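Side-chain contacts in phycocyanobilin lyase subunit alpha (Nostoc sp. PCC 7120, PDB 5N3U), which associates with CpcF to form a lyase that is probably required for attaching the bilin chromophore to phycocyanin subunit CpcA: residues L21-L26 with V52-A57; A225-I230 with A265-N270; I242-L247 with M269-S274. All blocks are in the same frame, centred on the assembly; numbering follows the deposited sequence.

Contact 1 lies near one end of the chain, where helix 19-25 meets helix 49-58; contact 2 lies across the chain's centre from it, the two centres about 42 Å apart, and contact 3 is next to contact 2. Contacts 2 and 3 have centres only about 6 Å apart and share helix 263-273, which meets helix 227-232 in the first and helix 237-250 in the second. Contact 3, the buried one, is leucine against methionine. Contacts 1 and 2 are both partly buried: contact 1 is purely aliphatic and hinges on a small alanine, whereas contact 2 is held by a salt bridge between partly exposed side chains. Subunit beta touches helix 263-273 in both of the C-terminal contacts.

Contact 1 of 3, residues L21-L26 with V52-A57; sequences LAIANL and VDALIA
A54 is the small bump of this contact, and I23 and L26 make the hollow that receives it. The two residues stand three apart on the first segment, so they lie on the same flank of segment 21-26. The methyl CB of A54 points at the gap between them, meeting L26 CD1 at 3.6 Å and I23 CG2 at 3.9 Å. Because alanine offers a single methyl group, the backbones come close here: the CA atoms of I23 and A54 are 6.7 Å apart.

The two walls of the hollow are built differently. I23 contributes its short branch: with CG2 anti to the backbone N, this methyl faces A54, while the longer arm ending in CD1 takes no part in this contact. L26 instead sends a long arm across the gap. Its CG lies beside the backbone N (chi1 -70°), and the side chain runs out extended to CD1, which becomes a bump in its turn, resting between the methyl of A54 and the side chain of L55. There CD1 of L26 touches CD2 of L55 at 4.1 Å, the two leucines crossing at about a right angle.

L55 suits its place because it is long enough to serve two neighbours. One methyl meets L26, and the side chain also packs on A77, A80 and L81 of helix 72-83. L26 likewise rests on L41 of helix 31-43, which continues the apolar layer between helices. D53, which faces elsewhere, forms a salt bridge with K88. Such interlocking of aliphatic side chains between short helices is characteristic of alpha-helical repeat folds, and segment 52-57 lies within a PBS lyase HEAT-like repeat.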
ATOM      1  N   LEU A  21       2.954  -2.886  24.648  1.00 30.14           N
ATOM      2  CA  LEU A  21       2.137  -1.673  24.719  1.00 34.65           C
ATOM      3  C   LEU A  21       0.734  -1.894  24.139  1.00 26.77           C
ATOM      4  O   LEU A  21      -0.254  -1.451  24.698  1.00 29.66           O
ATOM      5  CB  LEU A  21       2.852  -0.567  23.978  1.00 42.09           C
ATOM      6  CG  LEU A  21       2.392   0.850  24.201  1.00 46.05           C
ATOM      7  CD1 LEU A  21       2.017   1.202  25.638  1.00 44.75           C
ATOM      8  CD2 LEU A  21       3.531   1.704  23.636  1.00 47.22           C
ATOM      9  N   ALA A  22       0.676  -2.666  23.069  1.00 28.19           N
ATOM     10  CA  ALA A  22      -0.649  -3.038  22.514  1.00 27.09           C
ATOM     11  C   ALA A  22      -1.442  -3.796  23.532  1.00 28.54           C
ATOM     12  O   ALA A  22      -2.595  -3.540  23.730  1.00 30.28           O
ATOM     13  CB  ALA A  22      -0.452  -3.954  21.320  1.00 28.56           C
ATOM     14  N   ILE A  23      -0.793  -4.749  24.189  1.00 29.03           N
ATOM     15  CA  ILE A  23      -1.503  -5.523  25.211  1.00 29.85           C
ATOM     16  C   ILE A  23      -1.981  -4.655  26.283  1.00 30.77           C
ATOM     17  O   ILE A  23      -3.165  -4.748  26.625  1.00 35.57           O
ATOM     18  CB  ILE A  23      -0.695  -6.673  25.788  1.00 32.14           C
ATOM     19  CG1 ILE A  23      -0.447  -7.732  24.711  1.00 33.47           C
ATOM     20  CG2 ILE A  23      -1.462  -7.333  26.910  1.00 35.08           C
ATOM     21  CD1 ILE A  23       0.736  -8.613  24.953  1.00 39.32           C
ATOM     22  N   ALA A  24      -1.120  -3.751  26.795  1.00 34.20           N
ATOM     23  CA  ALA A  24      -1.622  -2.792  27.830  1.00 30.99           C
ATOM     24  C   ALA A  24      -2.791  -1.918  27.393  1.00 30.19           C
ATOM     25  O   ALA A  24      -3.809  -1.695  28.108  1.00 31.07           O
ATOM     26  CB  ALA A  24      -0.474  -1.905  28.271  1.00 37.12           C
ATOM     27  N   ASN A  25      -2.645  -1.386  26.190  1.00 30.17           N
ATOM     28  CA  ASN A  25      -3.675  -0.549  25.631  1.00 30.44           C
ATOM     29  C   ASN A  25      -5.031  -1.240  25.509  1.00 27.90           C
ATOM     30  O   ASN A  25      -6.043  -0.558  25.445  1.00 32.07           O
ATOM     31  CB  ASN A  25      -3.227  -0.018  24.267  1.00 32.86           C
ATOM     32  CG  ASN A  25      -2.146   1.088  24.359  1.00 41.82           C
ATOM     33  OD1 ASN A  25      -1.963   1.716  25.384  1.00 43.47           O
ATOM     34  ND2 ASN A  25      -1.489   1.333  23.278  1.00 35.47           N
ATOM     35  N   LEU A  26      -5.095  -2.565  25.535  1.00 30.72           N
ATOM     36  CA  LEU A  26      -6.451  -3.227  25.626  1.00 34.75           C
ATOM     37  C   LEU A  26      -7.307  -2.819  26.821  1.00 37.01           C
ATOM     38  O   LEU A  26      -8.538  -2.903  26.745  1.00 36.72           O
ATOM     39  CB  LEU A  26      -6.351  -4.750  25.552  1.00 36.12           C
ATOM     40  CG  LEU A  26      -5.941  -5.224  24.145  1.00 33.33           C
ATOM     41  CD1 LEU A  26      -5.643  -6.701  24.136  1.00 36.83           C
ATOM     42  CD2 LEU A  26      -7.111  -4.988  23.197  1.00 32.78           C
ATOM     43  N   VAL A  52      -2.886 -13.345  23.590  1.00 24.62           N
ATOM     44  CA  VAL A  52      -4.011 -14.251  23.440  1.00 24.63           C
ATOM     45  C   VAL A  52      -4.942 -14.099  24.607  1.00 29.83           C
ATOM     46  O   VAL A  52      -6.123 -13.914  24.441  1.00 23.48           O
ATOM     47  CB  VAL A  52      -3.544 -15.723  23.216  1.00 23.86           C
ATOM     48  CG1 VAL A  52      -4.696 -16.715  23.237  1.00 27.05           C
ATOM     49  CG2 VAL A  52      -2.798 -15.915  21.931  1.00 27.68           C
ATOM     50  N   ASP A  53      -4.424 -14.186  25.842  1.00 33.59           N
ATOM     51  CA  ASP A  53      -5.274 -14.043  27.018  1.00 29.46           C
ATOM     52  C   ASP A  53      -6.002 -12.721  27.096  1.00 25.91           C
ATOM     53  O   ASP A  53      -7.186 -12.638  27.404  1.00 28.94           O
ATOM     54  CB  ASP A  53      -4.421 -14.171  28.301  1.00 37.63           C
ATOM     55  CG  ASP A  53      -3.852 -15.624  28.508  1.00 44.22           C
ATOM     56  OD1 ASP A  53      -4.178 -16.565  27.734  1.00 43.73           O
ATOM     57  OD2 ASP A  53      -3.032 -15.810  29.429  1.00 50.79           O
ATOM     58  N   ALA A  54      -5.293 -11.646  26.816  1.00 31.16           N
ATOM     59  CA  ALA A  54      -5.918 -10.309  26.780  1.00 28.54           C
ATOM     60  C   ALA A  54      -7.037 -10.184  25.737  1.00 25.25           C
ATOM     61  O   ALA A  54      -8.108  -9.546  25.970  1.00 25.71           O
ATOM     62  CB  ALA A  54      -4.837  -9.265  26.526  1.00 30.27           C
ATOM     63  N   LEU A  55      -6.811 -10.791  24.591  1.00 26.75           N
ATOM     64  CA  LEU A  55      -7.876 -10.750  23.560  1.00 24.46           C
ATOM     65  C   LEU A  55      -9.077 -11.585  23.951  1.00 22.83           C
ATOM     66  O   LEU A  55     -10.233 -11.178  23.722  1.00 24.45           O
ATOM     67  CB  LEU A  55      -7.314 -11.151  22.213  1.00 22.03           C
ATOM     68  CG  LEU A  55      -6.373 -10.144  21.607  1.00 23.46           C
ATOM     69  CD1 LEU A  55      -5.528 -10.786  20.549  1.00 22.21           C
ATOM     70  CD2 LEU A  55      -7.114  -8.913  21.070  1.00 25.00           C
ATOM     71  N   ILE A  56      -8.839 -12.738  24.578  1.00 21.24           N
ATOM     72  CA  ILE A  56      -9.913 -13.530  25.099  1.00 20.94           C
ATOM     73  C   ILE A  56     -10.730 -12.768  26.070  1.00 23.69           C
ATOM     74  O   ILE A  56     -11.952 -12.806  25.993  1.00 24.61           O
ATOM     75  CB  ILE A  56      -9.393 -14.856  25.690  1.00 22.85           C
ATOM     76  CG1 ILE A  56      -8.858 -15.698  24.546  1.00 24.39           C
ATOM     77  CG2 ILE A  56     -10.510 -15.562  26.544  1.00 22.59           C
ATOM     78  CD1 ILE A  56      -8.031 -16.927  24.894  1.00 28.08           C
ATOM     79  N   ALA A  57     -10.092 -12.037  26.983  1.00 25.26           N
ATOM     80  CA  ALA A  57     -10.845 -11.241  27.932  1.00 26.49           C
ATOM     81  C   ALA A  57     -11.710 -10.170  27.226  1.00 25.99           C
ATOM     82  O   ALA A  57     -12.842  -9.905  27.578  1.00 26.15           O
ATOM     83  CB  ALA A  57      -9.879 -10.599  28.908  1.00 27.29           C
TER

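Contact 2 of 3, residues A225-I230 with A265-N270; sequences AAAEAI and AIRVMN
A salt bridge between E228 and R267, at the partly exposed margin of the fold, ties the start of helix 227-232 to helix 263-273. R267 grips the carboxylate side-on with two nitrogens, one for each oxygen. NE of R267 donates to OE2 of E228 at 3.0 Å, and NH2 of R267 donates to OE1 of E228, also at 3.0 Å and nearly straight (164° at the hydrogen). Both oxygens receive these bonds on their syn lone pairs, the side each shares with the other oxygen. The carboxylate and guanidinium planes are only 4° apart, so the acceptors lie almost in the plane of the N-H groups. A weak, longer bond also runs from NH2 of R267 to OE2 of E228.

Opposite shapes bring the groups together. R267 is extended from CG to NE and spans the gap between the helices, whereas E228 is bent at chi2 (73°), which turns its carboxylate back to meet the arginine's edge. The chain has helices but no strands, as expected of a CpcE-family protein with HEAT repeats, and the bridge joins two helices separated in sequence by helix 237-250. Early in helix 227-232, the negative charge of E228 is also likely to sit favourably against the helix dipole.

A227 supplies the apolar neighbour: its CB lies over one face of the guanidinium, 4.3 Å from NH2 of R267. A small residue fits here, since the same alanine also packs on L247 and L271. The remaining nitrogen of R267, NH1, is hydrogen-bonded to OE1 of Q264, which helps to fix the rotation of the guanidinium, and the side chain also rests on L224. From the same helix, I266 packs against L196 of subunit beta.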
ATOM      1  N   ALA A 225      -7.329 -30.360 -10.311  1.00 33.40           N
ATOM      2  CA  ALA A 225      -7.842 -30.072 -11.603  1.00 29.86           C
ATOM      3  C   ALA A 225      -8.111 -28.670 -11.900  1.00 30.34           C
ATOM      4  O   ALA A 225      -8.262 -28.307 -13.056  1.00 33.92           O
ATOM      5  CB  ALA A 225      -9.131 -30.948 -11.876  1.00 36.37           C
ATOM      6  N   ALA A 226      -8.195 -27.791 -10.900  1.00 30.43           N
ATOM      7  CA  ALA A 226      -8.404 -26.371 -11.198  1.00 26.99           C
ATOM      8  C   ALA A 226      -7.118 -25.582 -11.536  1.00 29.20           C
ATOM      9  O   ALA A 226      -7.172 -24.371 -11.769  1.00 33.26           O
ATOM     10  CB  ALA A 226      -9.081 -25.710  -9.990  1.00 29.32           C
ATOM     11  N   ALA A 227      -5.967 -26.224 -11.508  1.00 33.22           N
ATOM     12  CA  ALA A 227      -4.664 -25.460 -11.658  1.00 32.59           C
ATOM     13  C   ALA A 227      -4.586 -24.478 -12.829  1.00 36.43           C
ATOM     14  O   ALA A 227      -4.290 -23.302 -12.631  1.00 27.17           O
ATOM     15  CB  ALA A 227      -3.534 -26.424 -11.697  1.00 33.58           C
ATOM     16  N   GLU A 228      -4.888 -24.911 -14.058  1.00 32.18           N
ATOM     17  CA  GLU A 228      -4.780 -23.981 -15.190  1.00 31.53           C
ATOM     18  C   GLU A 228      -5.881 -22.967 -15.203  1.00 33.18           C
ATOM     19  O   GLU A 228      -5.683 -21.823 -15.642  1.00 32.45           O
ATOM     20  CB  GLU A 228      -4.703 -24.727 -16.577  1.00 35.20           C
ATOM     21  CG  GLU A 228      -3.420 -25.543 -16.700  1.00 34.79           C
ATOM     22  CD  GLU A 228      -3.411 -26.811 -15.834  1.00 39.83           C
ATOM     23  OE1 GLU A 228      -4.495 -27.359 -15.480  1.00 43.36           O
ATOM     24  OE2 GLU A 228      -2.324 -27.323 -15.480  1.00 39.88           O
ATOM     25  N   ALA A 229      -7.070 -23.332 -14.716  1.00 26.92           N
ATOM     26  CA  ALA A 229      -8.084 -22.357 -14.597  1.00 26.32           C
ATOM     27  C   ALA A 229      -7.638 -21.277 -13.556  1.00 25.77           C
ATOM     28  O   ALA A 229      -7.922 -20.131 -13.731  1.00 28.65           O
ATOM     29  CB  ALA A 229      -9.391 -22.966 -14.149  1.00 29.29           C
ATOM     30  N   ILE A 230      -6.973 -21.680 -12.492  1.00 27.00           N
ATOM     31  CA  ILE A 230      -6.515 -20.684 -11.478  1.00 28.99           C
ATOM     32  C   ILE A 230      -5.516 -19.743 -12.146  1.00 27.84           C
ATOM     33  O   ILE A 230      -5.660 -18.515 -12.120  1.00 28.84           O
ATOM     34  CB  ILE A 230      -5.877 -21.416 -10.304  1.00 29.85           C
ATOM     35  CG1 ILE A 230      -7.001 -22.035  -9.489  1.00 26.40           C
ATOM     36  CG2 ILE A 230      -4.963 -20.492  -9.442  1.00 28.72           C
ATOM     37  CD1 ILE A 230      -6.502 -23.134  -8.583  1.00 28.10           C
ATOM     38  N   ALA A 265       3.062 -31.902  -8.646  1.00 39.92           N
ATOM     39  CA  ALA A 265       3.656 -30.812  -7.916  1.00 40.92           C
ATOM     40  C   ALA A 265       4.465 -29.905  -8.840  1.00 45.15           C
ATOM     41  O   ALA A 265       4.313 -28.692  -8.819  1.00 37.98           O
ATOM     42  CB  ALA A 265       4.527 -31.363  -6.840  1.00 41.06           C
ATOM     43  N   ILE A 266       5.296 -30.492  -9.703  1.00 38.37           N
ATOM     44  CA  ILE A 266       6.051 -29.715 -10.640  1.00 36.83           C
ATOM     45  C   ILE A 266       5.161 -28.930 -11.515  1.00 33.94           C
ATOM     46  O   ILE A 266       5.435 -27.763 -11.808  1.00 34.70           O
ATOM     47  CB  ILE A 266       6.953 -30.617 -11.546  1.00 39.73           C
ATOM     48  CG1 ILE A 266       8.101 -31.141 -10.705  1.00 42.88           C
ATOM     49  CG2 ILE A 266       7.560 -29.863 -12.698  1.00 38.52           C
ATOM     50  CD1 ILE A 266       8.732 -32.446 -11.221  1.00 47.39           C
ATOM     51  N   ARG A 267       4.118 -29.557 -12.007  1.00 30.19           N
ATOM     52  CA  ARG A 267       3.162 -28.858 -12.864  1.00 32.51           C
ATOM     53  C   ARG A 267       2.598 -27.572 -12.171  1.00 26.54           C
ATOM     54  O   ARG A 267       2.469 -26.518 -12.797  1.00 29.63           O
ATOM     55  CB  ARG A 267       1.993 -29.808 -13.125  1.00 36.19           C
ATOM     56  CG  ARG A 267       0.768 -29.224 -13.811  1.00 33.79           C
ATOM     57  CD  ARG A 267      -0.363 -30.214 -13.510  1.00 42.84           C
ATOM     58  NE  ARG A 267      -1.665 -29.792 -14.000  1.00 43.54           N
ATOM     59  CZ  ARG A 267      -2.798 -30.423 -13.678  1.00 50.20           C
ATOM     60  NH1 ARG A 267      -2.780 -31.495 -12.883  1.00 47.04           N
ATOM     61  NH2 ARG A 267      -3.952 -29.947 -14.102  1.00 49.73           N
ATOM     62  N   VAL A 268       2.232 -27.727 -10.929  1.00 29.91           N
ATOM     63  CA  VAL A 268       1.706 -26.591 -10.134  1.00 30.30           C
ATOM     64  C   VAL A 268       2.836 -25.507  -9.932  1.00 28.43           C
ATOM     65  O   VAL A 268       2.575 -24.350 -10.136  1.00 28.38           O
ATOM     66  CB  VAL A 268       1.200 -27.112  -8.791  1.00 33.80           C
ATOM     67  CG1 VAL A 268       0.852 -25.967  -7.825  1.00 33.86           C
ATOM     68  CG2 VAL A 268      -0.019 -28.027  -9.007  1.00 36.10           C
ATOM     69  N   MET A 269       4.063 -25.932  -9.605  1.00 30.54           N
ATOM     70  CA  MET A 269       5.192 -24.993  -9.404  1.00 32.00           C
ATOM     71  C   MET A 269       5.505 -24.227 -10.633  1.00 32.17           C
ATOM     72  O   MET A 269       5.776 -23.037 -10.568  1.00 28.14           O
ATOM     73  CB  MET A 269       6.410 -25.698  -8.861  1.00 29.96           C
ATOM     74  CG  MET A 269       6.233 -26.073  -7.459  1.00 30.59           C
ATOM     75  SD  MET A 269       7.547 -26.712  -6.435  1.00 36.29           S
ATOM     76  CE  MET A 269       7.707 -28.370  -7.135  1.00 42.43           C
ATOM     77  N   ASN A 270       5.401 -24.871 -11.788  1.00 30.79           N
ATOM     78  CA  ASN A 270       5.649 -24.215 -13.034  1.00 34.08           C
ATOM     79  C   ASN A 270       4.631 -23.144 -13.305  1.00 33.10           C
ATOM     80  O   ASN A 270       4.921 -22.079 -13.927  1.00 28.58           O
ATOM     81  CB  ASN A 270       5.666 -25.218 -14.219  1.00 35.85           C
ATOM     82  CG  ASN A 270       6.889 -26.186 -14.182  1.00 41.19           C
ATOM     83  OD1 ASN A 270       7.910 -25.899 -13.607  1.00 34.93           O
ATOM     84  ND2 ASN A 270       6.767 -27.328 -14.840  1.00 41.68           N
TER

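Contact 3 of 3, residues I242-L247 with M269-S274; sequences IALKGL and MNLMDS
L244 and M272 lie alongside one another, their side chains sliding past in opposite directions. The contact is tight: CB of L244 is 3.4 Å from CG of M272, closer than carbons usually pack. The sulfur follows, with SD of M272 at 3.9 Å from CB of L244. Beyond it the methionine bends at chi3 (75°), which carries CE over the backbone of the next residue, 4.0 Å from N of K245. An unbranched, flexible chain suits this site, for it can fit itself along the surface of a helix.

L271 is turned differently. It crosses L244 at about a right angle and touches with its base, CB lying 4.1 Å from CD1 of L244. That one methyl of L244 therefore sits over both L271 CB and M272 CG. The helical segments 242-247 and 269-273 run antiparallel at 164°, their axes 9.8 Å apart at closest approach; the helices they belong to are successive in the chain: a helical hairpin, the kind of pairing from which HEAT-like proteins are built. An alanine in place of M272 would remove CG, SD and CE, and would probably open a gap beside L244 and strip the apolar cover from the backbone at K245.

M272 also packs on L241 and L248 of helix 237-250, and on Y155 of subunit beta. K245, whose backbone N and CA lie near CE of M272, carries its charge elsewhere: NZ forms salt bridges with E249 and with E187 of subunit beta, and the side chain makes a cation-pi contact with W151 of that subunit. Further along, OG of S274 donates to O of L271 at 2.7 Å, while D273 is paired with R193 of subunit beta.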
ATOM      1  N   ILE A 242      -1.814 -17.972  -3.893  1.00 25.64           N
ATOM      2  CA  ILE A 242      -2.321 -18.651  -2.676  1.00 29.37           C
ATOM      3  C   ILE A 242      -3.116 -19.901  -3.039  1.00 26.49           C
ATOM      4  O   ILE A 242      -3.012 -20.895  -2.370  1.00 25.45           O
ATOM      5  CB  ILE A 242      -3.257 -17.722  -1.845  1.00 31.22           C
ATOM      6  CG1 ILE A 242      -2.475 -16.599  -1.251  1.00 36.34           C
ATOM      7  CG2 ILE A 242      -3.944 -18.494  -0.721  1.00 36.17           C
ATOM      8  CD1 ILE A 242      -1.434 -17.098  -0.290  1.00 36.77           C
ATOM      9  N   ALA A 243      -3.905 -19.810  -4.089  1.00 27.37           N
ATOM     10  CA  ALA A 243      -4.670 -20.978  -4.548  1.00 25.59           C
ATOM     11  C   ALA A 243      -3.738 -22.093  -4.986  1.00 25.51           C
ATOM     12  O   ALA A 243      -3.824 -23.224  -4.484  1.00 24.93           O
ATOM     13  CB  ALA A 243      -5.562 -20.536  -5.655  1.00 25.94           C
ATOM     14  N   LEU A 244      -2.734 -21.747  -5.797  1.00 26.18           N
ATOM     15  CA  LEU A 244      -1.734 -22.745  -6.252  1.00 24.73           C
ATOM     16  C   LEU A 244      -0.960 -23.327  -5.145  1.00 27.78           C
ATOM     17  O   LEU A 244      -0.707 -24.515  -5.081  1.00 28.43           O
ATOM     18  CB  LEU A 244      -0.846 -22.192  -7.397  1.00 27.51           C
ATOM     19  CG  LEU A 244      -1.616 -21.853  -8.651  1.00 27.73           C
ATOM     20  CD1 LEU A 244      -0.859 -21.020  -9.713  1.00 29.86           C
ATOM     21  CD2 LEU A 244      -2.099 -23.178  -9.296  1.00 33.14           C
ATOM     22  N   LYS A 245      -0.633 -22.517  -4.167  1.00 27.22           N
ATOM     23  CA  LYS A 245       0.058 -23.035  -3.033  1.00 25.69           C
ATOM     24  C   LYS A 245      -0.748 -24.116  -2.331  1.00 27.93           C
ATOM     25  O   LYS A 245      -0.178 -25.061  -1.801  1.00 27.02           O
ATOM     26  CB  LYS A 245       0.212 -21.899  -2.015  1.00 29.57           C
ATOM     27  CG  LYS A 245       0.781 -22.310  -0.724  1.00 30.65           C
ATOM     28  CD  LYS A 245       0.715 -21.121   0.209  1.00 34.27           C
ATOM     29  CE  LYS A 245       1.642 -21.286   1.366  1.00 37.84           C
ATOM     30  NZ  LYS A 245       0.956 -22.054   2.406  1.00 43.53           N
ATOM     31  N   GLY A 246      -2.052 -23.925  -2.227  1.00 26.38           N
ATOM     32  CA  GLY A 246      -2.886 -24.942  -1.546  1.00 26.81           C
ATOM     33  C   GLY A 246      -2.938 -26.206  -2.392  1.00 26.02           C
ATOM     34  O   GLY A 246      -2.865 -27.319  -1.917  1.00 29.54           O
ATOM     35  N   LEU A 247      -2.995 -26.051  -3.671  1.00 26.78           N
ATOM     36  CA  LEU A 247      -2.921 -27.223  -4.536  1.00 29.86           C
ATOM     37  C   LEU A 247      -1.593 -27.982  -4.359  1.00 37.83           C
ATOM     38  O   LEU A 247      -1.557 -29.214  -4.228  1.00 37.51           O
ATOM     39  CB  LEU A 247      -3.122 -26.810  -5.972  1.00 29.90           C
ATOM     40  CG  LEU A 247      -4.505 -26.909  -6.520  1.00 31.41           C
ATOM     41  CD1 LEU A 247      -5.464 -25.936  -5.873  1.00 31.40           C
ATOM     42  CD2 LEU A 247      -4.512 -26.630  -8.009  1.00 29.84           C
ATOM     43  N   MET A 269       4.063 -25.932  -9.605  1.00 30.54           N
ATOM     44  CA  MET A 269       5.192 -24.993  -9.404  1.00 32.00           C
ATOM     45  C   MET A 269       5.505 -24.227 -10.633  1.00 32.17           C
ATOM     46  O   MET A 269       5.776 -23.037 -10.568  1.00 28.14           O
ATOM     47  CB  MET A 269       6.410 -25.698  -8.861  1.00 29.96           C
ATOM     48  CG  MET A 269       6.233 -26.073  -7.459  1.00 30.59           C
ATOM     49  SD  MET A 269       7.547 -26.712  -6.435  1.00 36.29           S
ATOM     50  CE  MET A 269       7.707 -28.370  -7.135  1.00 42.43           C
ATOM     51  N   ASN A 270       5.401 -24.871 -11.788  1.00 30.79           N
ATOM     52  CA  ASN A 270       5.649 -24.215 -13.034  1.00 34.08           C
ATOM     53  C   ASN A 270       4.631 -23.144 -13.305  1.00 33.10           C
ATOM     54  O   ASN A 270       4.921 -22.079 -13.927  1.00 28.58           O
ATOM     55  CB  ASN A 270       5.666 -25.218 -14.219  1.00 35.85           C
ATOM     56  CG  ASN A 270       6.889 -26.186 -14.182  1.00 41.19           C
ATOM     57  OD1 ASN A 270       7.910 -25.899 -13.607  1.00 34.93           O
ATOM     58  ND2 ASN A 270       6.767 -27.328 -14.840  1.00 41.68           N
ATOM     59  N   LEU A 271       3.386 -23.402 -12.893  1.00 30.81           N
ATOM     60  CA  LEU A 271       2.373 -22.359 -13.058  1.00 29.93           C
ATOM     61  C   LEU A 271       2.686 -21.167 -12.054  1.00 22.30           C
ATOM     62  O   LEU A 271       2.533 -20.032 -12.411  1.00 28.61           O
ATOM     63  CB  LEU A 271       0.989 -22.905 -12.789  1.00 32.24           C
ATOM     64  CG  LEU A 271       0.516 -23.924 -13.820  1.00 32.51           C
ATOM     65  CD1 LEU A 271      -0.694 -24.682 -13.268  1.00 34.70           C
ATOM     66  CD2 LEU A 271       0.222 -23.219 -15.131  1.00 29.42           C
ATOM     67  N   MET A 272       3.107 -21.515 -10.877  1.00 23.82           N
ATOM     68  CA  MET A 272       3.365 -20.490  -9.842  1.00 26.80           C
ATOM     69  C   MET A 272       4.494 -19.587 -10.327  1.00 28.35           C
ATOM     70  O   MET A 272       4.344 -18.352 -10.382  1.00 25.85           O
ATOM     71  CB  MET A 272       3.719 -21.135  -8.509  1.00 25.64           C
ATOM     72  CG  MET A 272       2.548 -21.878  -7.846  1.00 23.26           C
ATOM     73  SD  MET A 272       2.928 -22.742  -6.376  1.00 27.79           S
ATOM     74  CE  MET A 272       3.071 -21.352  -5.256  1.00 31.57           C
ATOM     75  N   ASP A 273       5.556 -20.234 -10.850  1.00 29.33           N
ATOM     76  CA  ASP A 273       6.704 -19.517 -11.473  1.00 28.50           C
ATOM     77  C   ASP A 273       6.258 -18.495 -12.483  1.00 28.02           C
ATOM     78  O   ASP A 273       6.854 -17.403 -12.547  1.00 28.10           O
ATOM     79  CB  ASP A 273       7.776 -20.442 -12.084  1.00 29.98           C
ATOM     80  CG  ASP A 273       8.542 -21.260 -11.038  1.00 34.85           C
ATOM     81  OD1 ASP A 273       8.233 -21.336  -9.812  1.00 32.21           O
ATOM     82  OD2 ASP A 273       9.579 -21.859 -11.423  1.00 36.88           O
ATOM     83  N   SER A 274       5.232 -18.782 -13.283  1.00 25.85           N
ATOM     84  CA  SER A 274       4.839 -17.854 -14.314  1.00 26.25           C
ATOM     85  C   SER A 274       4.029 -16.649 -13.804  1.00 26.61           C
ATOM     86  O   SER A 274       3.755 -15.784 -14.546  1.00 34.29           O
ATOM     87  CB  SER A 274       3.999 -18.589 -15.381  1.00 35.84           C
ATOM     88  OG  SER A 274       2.744 -19.046 -14.872  1.00 41.90           O
TER